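Long-range contacts in tyrosine-protein phosphatase YwqE (Bacillus subtilis, PDB 3QY7), which removes phosphate from phosphotyrosine in the proteins YwqD, YwqF and Ssb, as a manganese-dependent tyrosine phosphatase: residues A[34-40]-A[72-78]; A[132-138]-A[158-163]. One frame throughout, in Å; residues are numbered along the deposited sequence.

Contact 1 (A[34-40]-A[72-78]); sequences IRTIIAT and PLHVLPG
Ile-37 and Leu-73 meet on the buried side of two neighbouring parallel strands of a TIM barrel, 36-38 and 74-76, joined through helix 52-68 as a beta-alpha-beta crossover. Here the packing is close. The side chain of Leu-73 leaves with CG anti to the backbone N (chi1 -172°), a turn that brings both methyls up to Ile-37: CD2 lies 3.7 Å from Ile-37 CD1, while CD1 runs alongside the CG2 branch of Ile-34. Further along, the small Ala-39 fits where CB can rest 3.7 Å from Val-75 CG1. Ala-29 of helix 19-31 covers Ile-37 and Leu-73, and Leu-62 and Leu-66 of helix 52-68 cover Val-75, so branched aliphatic residues suit this layer between sheet and helices.

The backbones are stitched by alternating bonds: His-74 N gives to Arg-35 O, Ile-37 N to His-74 O, Leu-76 N to Ile-37 O (2.8 Å) and Ala-39 N to Leu-76 O. The last is the most bent, 145° at the hydrogen. At that end Gly-78 suits its place because a side chain there would run into Ile-38 CG2 and Ala-39 O.

The face of Thr-36, His-74 and Leu-76 is more open to solvent. Thr-36 CG2 meets Leu-76 CD1 at 3.8 Å, and His-74, whose ring has Leu-76 CG over one face, is exposed, a place a polar ring tolerates. The entrance to the strands is the solvent side, where Arg-35, a long charged chain, bends at chi2 and chi3 and curls back. Its NH1 donates to Ile-34 O in the guanidinium plane, and its NH2 lies 3.3 Å from Pro-72 CB. A water between the two segments gives one bond to Arg-35 O, at 2.9 Å between the oxygens, and a weak one to Pro-72 O.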
loop_
_atom_site.group_PDB
_atom_site.type_symbol
_atom_site.label_atom_id
_atom_site.label_comp_id
_atom_site.label_asym_id
_atom_site.label_seq_id
_atom_site.Cartn_x
_atom_site.Cartn_y
_atom_site.Cartn_z
ATOM N N ILE A 34 0.264 11.680 -9.809
ATOM C CA ILE A 34 0.785 10.316 -9.878
ATOM C C ILE A 34 1.103 9.949 -11.329
ATOM O O ILE A 34 0.263 10.162 -12.209
ATOM C CB ILE A 34 -0.233 9.328 -9.249
ATOM C CG1 ILE A 34 -0.479 9.700 -7.771
ATOM C CG2 ILE A 34 0.215 7.873 -9.443
ATOM C CD1 ILE A 34 -1.728 9.056 -7.129
ATOM N N ARG A 35 2.314 9.432 -11.577
ATOM C CA ARG A 35 2.721 9.003 -12.928
ATOM C C ARG A 35 2.848 7.491 -13.008
ATOM O O ARG A 35 2.850 6.915 -14.098
ATOM C CB ARG A 35 4.084 9.597 -13.347
ATOM C CG ARG A 35 4.451 10.968 -12.797
ATOM C CD ARG A 35 3.433 12.047 -13.102
ATOM N NE ARG A 35 3.405 12.442 -14.509
ATOM C CZ ARG A 35 2.400 12.191 -15.349
ATOM N NH1 ARG A 35 1.321 11.528 -14.941
ATOM N NH2 ARG A 35 2.480 12.615 -16.605
ATOM N N THR A 36 2.983 6.855 -11.846
ATOM C CA THR A 36 3.267 5.433 -11.807
ATOM C C THR A 36 2.432 4.819 -10.696
ATOM O O THR A 36 2.445 5.337 -9.581
ATOM C CB THR A 36 4.754 5.167 -11.529
ATOM O OG1 THR A 36 5.562 5.938 -12.443
ATOM C CG2 THR A 36 5.077 3.676 -11.669
ATOM N N ILE A 37 1.721 3.733 -11.005
ATOM C CA ILE A 37 0.930 3.012 -10.012
ATOM C C ILE A 37 1.402 1.583 -9.963
ATOM O O ILE A 37 1.525 0.936 -10.998
ATOM C CB ILE A 37 -0.588 3.035 -10.345
ATOM C CG1 ILE A 37 -1.127 4.458 -10.146
ATOM C CG2 ILE A 37 -1.333 2.001 -9.458
ATOM C CD1 ILE A 37 -2.590 4.660 -10.509
ATOM N N ILE A 38 1.672 1.080 -8.760
ATOM C CA ILE A 38 1.835 -0.356 -8.629
ATOM C C ILE A 38 0.442 -0.925 -8.340
ATOM O O ILE A 38 -0.130 -0.672 -7.270
ATOM C CB ILE A 38 2.814 -0.755 -7.516
ATOM C CG1 ILE A 38 4.157 -0.052 -7.719
ATOM C CG2 ILE A 38 2.983 -2.270 -7.495
ATOM C CD1 ILE A 38 5.183 -0.315 -6.560
ATOM N N ALA A 39 -0.119 -1.640 -9.304
ATOM C CA ALA A 39 -1.438 -2.258 -9.085
ATOM C C ALA A 39 -1.277 -3.350 -8.064
ATOM O O ALA A 39 -0.334 -4.149 -8.143
ATOM C CB ALA A 39 -2.000 -2.808 -10.354
ATOM N N THR A 40 -2.169 -3.364 -7.062
ATOM C CA THR A 40 -2.083 -4.349 -5.982
ATOM C C THR A 40 -3.434 -5.032 -5.770
ATOM O O THR A 40 -4.035 -4.881 -4.687
ATOM C CB THR A 40 -1.632 -3.720 -4.667
ATOM O OG1 THR A 40 -2.514 -2.644 -4.323
ATOM C CG2 THR A 40 -0.224 -3.169 -4.799
ATOM N N PRO A 72 -1.024 9.715 -19.385
ATOM C CA PRO A 72 0.380 9.492 -19.004
ATOM C C PRO A 72 0.487 8.812 -17.636
ATOM O O PRO A 72 0.879 9.428 -16.655
ATOM C CB PRO A 72 0.956 10.908 -18.979
ATOM C CG PRO A 72 -0.224 11.782 -18.660
ATOM C CD PRO A 72 -1.446 11.112 -19.173
ATOM N N LEU A 73 0.124 7.546 -17.591
ATOM C CA LEU A 73 0.248 6.754 -16.392
ATOM C C LEU A 73 0.765 5.360 -16.693
ATOM O O LEU A 73 0.291 4.760 -17.582
ATOM C CB LEU A 73 -1.081 6.643 -15.692
ATOM C CG LEU A 73 -0.938 5.973 -14.327
ATOM C CD1 LEU A 73 -1.010 6.869 -13.258
ATOM C CD2 LEU A 73 -1.741 4.766 -14.124
ATOM N N HIS A 74 1.708 4.870 -15.905
ATOM C CA HIS A 74 2.270 3.524 -16.098
ATOM C C HIS A 74 1.907 2.649 -14.910
ATOM O O HIS A 74 2.144 3.029 -13.758
ATOM C CB HIS A 74 3.792 3.651 -16.265
ATOM C CG HIS A 74 4.530 2.366 -16.525
ATOM N ND1 HIS A 74 4.016 1.314 -17.256
ATOM C CD2 HIS A 74 5.802 2.016 -16.220
ATOM C CE1 HIS A 74 4.922 0.357 -17.345
ATOM N NE2 HIS A 74 6.017 0.762 -16.733
ATOM N N VAL A 75 1.291 1.504 -15.206
ATOM C CA VAL A 75 0.871 0.532 -14.203
ATOM C C VAL A 75 1.875 -0.630 -14.162
ATOM O O VAL A 75 2.187 -1.248 -15.193
ATOM C CB VAL A 75 -0.556 0.007 -14.496
ATOM C CG1 VAL A 75 -1.008 -0.924 -13.384
ATOM C CG2 VAL A 75 -1.522 1.183 -14.608
ATOM N N LEU A 76 2.386 -0.894 -12.957
ATOM C CA LEU A 76 3.299 -1.998 -12.697
ATOM C C LEU A 76 2.615 -3.089 -11.848
ATOM O O LEU A 76 1.619 -2.823 -11.159
ATOM C CB LEU A 76 4.553 -1.475 -11.995
ATOM C CG LEU A 76 5.390 -0.571 -12.908
ATOM C CD1 LEU A 76 6.425 0.144 -12.079
ATOM C CD2 LEU A 76 6.044 -1.383 -14.018
ATOM N N PRO A 77 3.135 -4.324 -11.891
ATOM C CA PRO A 77 2.445 -5.418 -11.216
ATOM C C PRO A 77 2.772 -5.528 -9.720
ATOM O O PRO A 77 3.872 -5.163 -9.293
ATOM C CB PRO A 77 2.942 -6.654 -11.979
ATOM C CG PRO A 77 4.334 -6.286 -12.353
ATOM C CD PRO A 77 4.271 -4.810 -12.700
ATOM N N GLY A 78 1.801 -6.040 -8.953
ATOM C CA GLY A 78 1.931 -6.281 -7.523
ATOM C C GLY A 78 0.667 -6.983 -7.042
ATOM O O GLY A 78 -0.178 -7.357 -7.843
HETATM O O HOH W 1 3.830 7.885 -16.690
#

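Contact 2 (A[132-138]-A[158-163]); sequences PVIAHPE and AASQIT. With FE (Fe (III) ion), chain B.
Glu-138 reaches Thr-163 by two torsions: chi1 of 82° sets CG between its backbone N and carbonyl carbon, and a bend at chi2 (-78°) swings the carboxylate back over the end of strand 159-163. Thr-163 meets it with OG1 beside its own backbone N (chi1 -43°), which lets both donors converge on one oxygen. OG1 gives to Glu-138 OE1 at 2.8 Å from the syn side, and Thr-163 N gives to the same OE1 at 3.0 Å from above the carboxylate plane. Ser-166, in the helix that starts just after Thr-163, bonds OE1 as well; the start of that helix would probably help to stabilise the negative charge. The other oxygen, OE2, is buried without a polar partner and lies 3.6 Å from Ile-162 CG1, the two side chains crossing at about a right angle.

Behind this junction the strands run parallel. Ile-134 N donates to Ala-159 O (2.8 Å) and Ile-134 O accepts from Gln-161 N. Just before strand 159-163 the small Ala-158 brings its CB 4.0 Å from Ile-134 CD1. Ser-160 OG, bonded to Leu-187 O, touches the ring of Pro-137 at CG. On the opposite face Val-133 CG1 lies across Gln-161 CB at 3.9 Å, while the amide of Gln-161 extends further and its OE1 accepts from His-5 ND1.

The weak bond from His-136 N to Gln-161 O closes the ladder where the chain leaves the sheet. From there the imidazole presents NE2 to iron at 2.2 Å, and Glu-80, Glu-108 and two waters share the metal. Metal ligands placed just past a strand's C-terminal end are typical of the TIM-barrel metallo-dependent hydrolases, here of the PHP-like phosphatase kind.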
loop_
_atom_site.group_PDB
_atom_site.type_symbol
_atom_site.label_atom_id
_atom_site.label_comp_id
_atom_site.label_asym_id
_atom_site.label_seq_id
_atom_site.Cartn_x
_atom_site.Cartn_y
_atom_site.Cartn_z
ATOM N N PRO A 132 8.662 -6.778 4.562
ATOM C CA PRO A 132 7.202 -6.782 4.575
ATOM C C PRO A 132 6.689 -5.370 4.819
ATOM O O PRO A 132 7.215 -4.665 5.691
ATOM C CB PRO A 132 6.842 -7.696 5.763
ATOM C CG PRO A 132 8.053 -7.674 6.645
ATOM C CD PRO A 132 9.246 -7.438 5.747
ATOM N N VAL A 133 5.699 -4.969 4.023
ATOM C CA VAL A 133 5.025 -3.684 4.179
ATOM C C VAL A 133 3.611 -3.950 4.629
ATOM O O VAL A 133 2.810 -4.541 3.881
ATOM C CB VAL A 133 5.003 -2.895 2.863
ATOM C CG1 VAL A 133 4.347 -1.505 3.091
ATOM C CG2 VAL A 133 6.445 -2.698 2.353
ATOM N N ILE A 134 3.304 -3.511 5.848
ATOM C CA ILE A 134 1.965 -3.686 6.419
ATOM C C ILE A 134 1.014 -2.700 5.755
ATOM O O ILE A 134 1.255 -1.485 5.805
ATOM C CB ILE A 134 2.000 -3.424 7.942
ATOM C CG1 ILE A 134 2.921 -4.457 8.611
ATOM C CG2 ILE A 134 0.575 -3.523 8.550
ATOM C CD1 ILE A 134 3.363 -4.075 10.023
ATOM N N ALA A 135 -0.046 -3.232 5.159
ATOM C CA ALA A 135 -1.090 -2.402 4.538
ATOM C C ALA A 135 -1.946 -1.745 5.620
ATOM O O ALA A 135 -2.401 -2.399 6.560
ATOM C CB ALA A 135 -1.938 -3.217 3.606
ATOM N N HIS A 136 -2.141 -0.440 5.454
ATOM C CA HIS A 136 -3.065 0.361 6.261
ATOM C C HIS A 136 -3.175 -0.079 7.722
ATOM O O HIS A 136 -4.251 -0.468 8.158
ATOM C CB HIS A 136 -4.454 0.443 5.614
ATOM C CG HIS A 136 -5.011 -0.875 5.181
ATOM N ND1 HIS A 136 -5.426 -1.844 6.073
ATOM C CD2 HIS A 136 -5.231 -1.386 3.945
ATOM C CE1 HIS A 136 -5.879 -2.886 5.401
ATOM N NE2 HIS A 136 -5.781 -2.630 4.108
ATOM N N PRO A 137 -2.074 0.015 8.471
ATOM C CA PRO A 137 -2.142 -0.413 9.870
ATOM C C PRO A 137 -3.140 0.425 10.674
ATOM O O PRO A 137 -3.694 -0.080 11.668
ATOM C CB PRO A 137 -0.706 -0.205 10.376
ATOM C CG PRO A 137 -0.138 0.855 9.460
ATOM C CD PRO A 137 -0.728 0.504 8.117
ATOM N N GLU A 138 -3.377 1.671 10.245
ATOM C CA GLU A 138 -4.347 2.564 10.922
ATOM C C GLU A 138 -5.790 2.046 10.873
ATOM O O GLU A 138 -6.630 2.435 11.698
ATOM C CB GLU A 138 -4.247 4.003 10.367
ATOM C CG GLU A 138 -5.007 4.287 9.033
ATOM C CD GLU A 138 -4.311 3.787 7.763
ATOM O OE1 GLU A 138 -4.768 4.184 6.680
ATOM O OE2 GLU A 138 -3.325 3.025 7.822
ATOM N N ALA A 158 9.771 -4.402 9.996
ATOM C CA ALA A 158 8.639 -4.230 9.085
ATOM C C ALA A 158 8.532 -2.768 8.714
ATOM O O ALA A 158 8.915 -1.881 9.474
ATOM C CB ALA A 158 7.352 -4.684 9.747
ATOM N N ALA A 159 8.039 -2.529 7.504
ATOM C CA ALA A 159 7.605 -1.183 7.117
ATOM C C ALA A 159 6.088 -1.137 7.104
ATOM O O ALA A 159 5.424 -2.172 7.141
ATOM C CB ALA A 159 8.160 -0.850 5.717
ATOM N N SER A 160 5.520 0.067 7.030
ATOM C CA SER A 160 4.068 0.158 6.852
ATOM C C SER A 160 3.645 1.315 5.945
ATOM O O SER A 160 4.392 2.278 5.752
ATOM C CB SER A 160 3.320 0.201 8.202
ATOM O OG SER A 160 3.269 1.501 8.748
ATOM N N GLN A 161 2.438 1.191 5.423
ATOM C CA GLN A 161 1.892 2.130 4.444
ATOM C C GLN A 161 0.531 2.622 4.926
ATOM O O GLN A 161 -0.401 1.831 5.128
ATOM C CB GLN A 161 1.807 1.435 3.074
ATOM C CG GLN A 161 0.858 2.121 2.077
ATOM C CD GLN A 161 -0.526 1.519 2.089
ATOM O OE1 GLN A 161 -0.688 0.302 2.070
ATOM N NE2 GLN A 161 -1.554 2.381 2.063
ATOM N N ILE A 162 0.443 3.936 5.101
ATOM C CA ILE A 162 -0.781 4.605 5.508
ATOM C C ILE A 162 -1.596 4.978 4.276
ATOM O O ILE A 162 -1.048 5.150 3.184
ATOM C CB ILE A 162 -0.479 5.838 6.384
ATOM C CG1 ILE A 162 -1.706 6.220 7.216
ATOM C CG2 ILE A 162 0.081 7.024 5.569
ATOM C CD1 ILE A 162 -1.344 6.428 8.646
ATOM N N THR A 163 -2.903 5.092 4.453
ATOM C CA THR A 163 -3.800 5.443 3.347
ATOM C C THR A 163 -3.942 6.953 3.245
ATOM O O THR A 163 -4.173 7.610 4.257
ATOM C CB THR A 163 -5.224 4.860 3.561
ATOM O OG1 THR A 163 -5.135 3.501 4.039
ATOM C CG2 THR A 163 -6.016 4.881 2.272
HETATM FE FE FE B . -6.711 -3.801 2.477
HETATM O O HOH W 2 -8.630 -3.002 3.289
HETATM O O HOH W 3 -6.392 -2.234 1.186
#

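Overall arrangement
Both contacts pair neighbouring parallel strands of the same barrel, and both point the C-terminal ends of those strands at the metal site. They do not touch: their centres are 18 Å apart and their nearest atoms about 7 Å. Contact 2 supplies a metal ligand directly, His-136, whose side chain is also about 4 Å from a bound phosphate, probably from the crystallisation liquor, and about 5 Å from a second iron. Contact 1 only borders the site, the side chain of Thr-40 lying about 5 Å from an iron and about 8 Å from the magnesium. His-5, an iron ligand, bridges the two: it touches Thr-40 of contact 1 and is hydrogen-bonded to Gln-161 of contact 2.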